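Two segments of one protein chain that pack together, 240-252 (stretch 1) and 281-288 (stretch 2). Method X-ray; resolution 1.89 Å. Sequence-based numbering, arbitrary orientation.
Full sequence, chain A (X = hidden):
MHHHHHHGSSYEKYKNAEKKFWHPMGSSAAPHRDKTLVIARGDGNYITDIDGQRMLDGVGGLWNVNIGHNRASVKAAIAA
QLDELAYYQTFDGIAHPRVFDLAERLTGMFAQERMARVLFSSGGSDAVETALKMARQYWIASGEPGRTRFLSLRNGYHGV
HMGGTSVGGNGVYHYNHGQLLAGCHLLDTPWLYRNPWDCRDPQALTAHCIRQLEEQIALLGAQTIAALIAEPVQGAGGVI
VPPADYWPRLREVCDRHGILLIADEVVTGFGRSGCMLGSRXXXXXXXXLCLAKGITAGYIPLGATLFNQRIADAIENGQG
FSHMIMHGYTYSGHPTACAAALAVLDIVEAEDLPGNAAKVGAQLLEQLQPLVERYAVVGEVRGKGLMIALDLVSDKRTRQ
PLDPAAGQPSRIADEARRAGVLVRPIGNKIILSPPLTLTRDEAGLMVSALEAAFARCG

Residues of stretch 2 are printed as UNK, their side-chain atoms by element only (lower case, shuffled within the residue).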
# COMPACT_ATOMS: atom_id res chain seq x y z
N ILE A 240 18.30 20.60 -14.08
CA ILE A 240 18.38 19.76 -15.26
C ILE A 240 17.43 20.35 -16.30
O ILE A 240 16.22 20.37 -16.11
CB ILE A 240 18.02 18.30 -14.95
CG1 ILE A 240 19.01 17.76 -13.91
CG2 ILE A 240 18.05 17.46 -16.22
CD1 ILE A 240 18.46 16.62 -13.07
N VAL A 241 18.01 20.86 -17.38
CA VAL A 241 17.24 21.45 -18.48
C VAL A 241 17.00 20.33 -19.50
O VAL A 241 17.96 19.84 -20.10
CB VAL A 241 17.99 22.62 -19.12
CG1 VAL A 241 17.10 23.31 -20.16
CG2 VAL A 241 18.45 23.62 -18.07
N PRO A 242 15.75 19.90 -19.70
CA PRO A 242 15.50 18.84 -20.67
C PRO A 242 15.74 19.35 -22.08
O PRO A 242 15.74 20.57 -22.31
CB PRO A 242 14.01 18.51 -20.45
CG PRO A 242 13.44 19.76 -19.94
CD PRO A 242 14.51 20.37 -19.07
N PRO A 243 16.00 18.45 -23.03
CA PRO A 243 16.04 18.86 -24.44
C PRO A 243 14.71 19.46 -24.90
O PRO A 243 13.65 19.23 -24.31
CB PRO A 243 16.35 17.56 -25.18
CG PRO A 243 17.02 16.70 -24.15
CD PRO A 243 16.36 17.04 -22.85
N ALA A 244 14.79 20.26 -25.96
CA ALA A 244 13.66 21.08 -26.36
C ALA A 244 12.48 20.26 -26.84
O ALA A 244 11.33 20.70 -26.72
CB ALA A 244 14.09 22.05 -27.46
N ASP A 245 12.72 19.09 -27.42
CA ASP A 245 11.64 18.24 -27.91
C ASP A 245 11.10 17.29 -26.85
O ASP A 245 10.15 16.55 -27.14
CB ASP A 245 12.11 17.46 -29.14
CG ASP A 245 13.43 16.75 -28.92
OD1 ASP A 245 14.15 17.12 -27.97
OD2 ASP A 245 13.73 15.81 -29.68
N TYR A 246 11.66 17.27 -25.64
CA TYR A 246 11.20 16.31 -24.63
C TYR A 246 9.78 16.60 -24.16
O TYR A 246 8.93 15.71 -24.15
CB TYR A 246 12.16 16.29 -23.44
CG TYR A 246 11.69 15.34 -22.35
CD1 TYR A 246 11.71 13.97 -22.54
CD2 TYR A 246 11.23 15.83 -21.13
CE1 TYR A 246 11.29 13.10 -21.56
CE2 TYR A 246 10.80 14.96 -20.14
CZ TYR A 246 10.84 13.60 -20.36
OH TYR A 246 10.41 12.74 -19.37
N TRP A 247 9.51 17.83 -23.72
CA TRP A 247 8.18 18.14 -23.18
C TRP A 247 7.09 18.06 -24.25
O TRP A 247 5.99 17.57 -23.95
CB TRP A 247 8.17 19.51 -22.49
CG TRP A 247 8.49 19.40 -21.02
CD1 TRP A 247 9.73 19.26 -20.46
CD2 TRP A 247 7.55 19.35 -19.94
NE1 TRP A 247 9.62 19.15 -19.09
CE2 TRP A 247 8.29 19.20 -18.75
CE3 TRP A 247 6.16 19.43 -19.86
CZ2 TRP A 247 7.69 19.14 -17.50
CZ3 TRP A 247 5.56 19.36 -18.62
CH2 TRP A 247 6.32 19.21 -17.45
N PRO A 248 7.33 18.51 -25.49
CA PRO A 248 6.32 18.24 -26.54
C PRO A 248 6.03 16.76 -26.76
O PRO A 248 4.87 16.40 -26.98
CB PRO A 248 6.95 18.90 -27.78
CG PRO A 248 7.76 20.02 -27.22
CD PRO A 248 8.34 19.48 -25.95
N ARG A 249 7.04 15.90 -26.72
CA ARG A 249 6.79 14.47 -26.86
C ARG A 249 6.25 13.85 -25.59
O ARG A 249 5.69 12.75 -25.63
CB ARG A 249 8.06 13.75 -27.31
CG ARG A 249 8.56 14.19 -28.68
CD ARG A 249 9.68 13.29 -29.15
NE ARG A 249 9.27 11.89 -29.20
CZ ARG A 249 9.99 10.91 -29.73
NH1 ARG A 249 11.17 11.16 -30.29
NH2 ARG A 249 9.52 9.66 -29.72
N LEU A 250 6.42 14.53 -24.45
CA LEU A 250 5.71 14.15 -23.23
C LEU A 250 4.21 14.36 -23.39
O LEU A 250 3.41 13.45 -23.16
CB LEU A 250 6.24 14.98 -22.06
CG LEU A 250 6.26 14.35 -20.68
CD1 LEU A 250 7.01 13.04 -20.72
CD2 LEU A 250 6.90 15.32 -19.70
N ARG A 251 3.82 15.57 -23.81
CA ARG A 251 2.43 15.90 -24.08
C ARG A 251 1.79 14.90 -25.04
O ARG A 251 0.64 14.47 -24.84
CB ARG A 251 2.35 17.32 -24.65
CG ARG A 251 0.96 17.86 -25.02
CD ARG A 251 0.09 18.18 -23.81
NE ARG A 251 -0.67 17.03 -23.34
CZ ARG A 251 -1.48 17.07 -22.28
NH1 ARG A 251 -1.61 18.19 -21.60
NH2 ARG A 251 -2.14 15.99 -21.91
N GLU A 252 2.50 14.54 -26.11
CA GLU A 252 1.93 13.64 -27.11
C GLU A 252 1.67 12.26 -26.52
O GLU A 252 0.61 11.67 -26.75
CB GLU A 252 2.86 13.52 -28.30
CG GLU A 252 2.99 14.78 -29.12
CD GLU A 252 4.18 14.72 -30.05
OE1 GLU A 252 4.90 13.69 -30.04
OE2 GLU A 252 4.41 15.70 -30.78
N UNK A 281 7.05 27.72 -22.22
CA UNK A 281 8.32 28.00 -22.88
C UNK A 281 8.77 26.88 -23.79
O UNK A 281 9.51 27.12 -24.76
N UNK A 282 8.34 25.66 -23.51
CA UNK A 282 8.54 24.49 -24.37
C UNK A 282 7.43 24.30 -25.38
O UNK A 282 7.45 23.31 -26.12
c UNK A 282 13.34 23.50 -21.64
c UNK A 282 8.67 23.23 -23.51
n UNK A 282 11.05 23.14 -20.67
c UNK A 282 9.83 23.25 -22.56
c UNK A 282 13.29 23.79 -24.04
c UNK A 282 11.95 23.36 -21.68
c UNK A 282 11.91 23.65 -24.08
c UNK A 282 13.98 23.71 -22.83
c UNK A 282 9.79 23.06 -21.21
c UNK A 282 11.22 23.43 -22.89
N UNK A 283 6.44 25.20 -25.42
CA UNK A 283 5.34 25.11 -26.36
C UNK A 283 4.28 24.09 -26.00
O UNK A 283 3.63 23.55 -26.90
N UNK A 284 4.05 23.87 -24.71
CA UNK A 284 3.21 22.77 -24.24
C UNK A 284 2.17 23.30 -23.26
O UNK A 284 2.47 24.16 -22.43
c UNK A 284 3.23 20.77 -22.71
c UNK A 284 4.07 21.67 -23.58
c UNK A 284 4.78 20.86 -24.65
N UNK A 285 0.93 22.82 -23.42
CA UNK A 285 -0.15 23.07 -22.48
C UNK A 285 -0.37 21.83 -21.63
O UNK A 285 -0.89 20.83 -22.13
c UNK A 285 -1.43 23.45 -23.22
N UNK A 286 0.02 21.84 -20.36
CA UNK A 286 -0.29 20.71 -19.48
C UNK A 286 -1.75 20.76 -19.03
O UNK A 286 -2.47 21.71 -19.30
c UNK A 286 0.83 22.86 -19.69
c UNK A 286 0.88 22.38 -18.26
c UNK A 286 0.67 20.90 -18.30
N UNK A 287 -2.17 19.69 -18.36
CA UNK A 287 -3.54 19.65 -17.85
C UNK A 287 -3.68 20.39 -16.53
O UNK A 287 -4.74 20.95 -16.26
o UNK A 287 -5.08 17.64 -19.74
c UNK A 287 -4.09 17.44 -19.01
o UNK A 287 -3.19 16.64 -19.32
c UNK A 287 -4.00 18.19 -17.68
N UNK A 288 -2.63 20.39 -15.69
CA UNK A 288 -2.65 20.99 -14.36
C UNK A 288 -1.37 21.79 -14.15
O UNK A 288 -0.29 21.37 -14.59
c UNK A 288 -2.73 20.55 -11.87
c UNK A 288 -4.21 17.94 -12.52
c UNK A 288 -4.09 19.12 -13.44
c UNK A 288 -2.79 19.91 -13.26

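Position 281 carries no side-chain atoms and touches nothing on stretch 1; it is glycine, G281.

Position 282 has ten side-chain atoms, nine carbons and one nitrogen: a single carbon leads into fused five- and six-membered rings. This bicycle lies against V241, P242, A244 and W247, and an indole alone fits it, so the residue is W282. With its CA-to-CB bond directed toward stretch 1, W282 meets V241 at the edge of its ring, where CG1 of V241 is 4.0 Å from CZ2 of W282. The same CZ2 lies 4.1 Å from CG of P242, and CZ3 of W282 is 3.9 Å from CB of A244. CD1 of W282 sits over one face of the W247 ring, 3.9 Å from W247 CD1. The two five-membered rings are nearly parallel, with planes at 10° and centroids 4.9 Å apart, but slid so that they barely overlap.

Position 283 again lacks side-chain atoms and makes no contact. It is G283, the first residue to leave the preceding helix, in a Schellman motif; its phi of 78° is one that glycine adopts readily.

At position 284 one carbon carries two others, three in all, a beta-branched apolar side chain directed toward the helix: V284. Its CG2 lies 3.6 Å from the backbone O of W247 and 4.0 Å from CG of P248, while CG1 is 4.1 Å from CB of R251.

Position 285 has a single side-chain carbon, pointing away from stretch 1, and is A285. Its contribution comes from the backbone: A285 O accepts a hydrogen bond from NH1 of R251 at 2.8 Å.

Three carbons at position 286 close a ring onto the backbone nitrogen, which identifies P286. Its CA is 3.5 Å from R251 NH1.

Position 287 has two carbons, the second bearing two oxygens, one of which approaches the R251 guanidinium. This short carboxylate is D287. NH2 of R251 donates to D287 OD2 at 2.9 Å in a salt bridge, and NH1 of R251 adds a weak hydrogen bond to that OD2 at 3.2 Å.

Position 288 holds four carbons, forked at the first with one arm two carbons long, and is I288; it does not reach stretch 1.

The contact therefore joins two chemistries. W282 and V284 cover apolar surface from V241 to P248, whereas R251, reaching from the helix, spreads the edge of its guanidinium between a carbonyl and a carboxylate. Together the stretches bury 545 Å², summed over both sides.

Stretch 2 (281-288) GWGVAPDI
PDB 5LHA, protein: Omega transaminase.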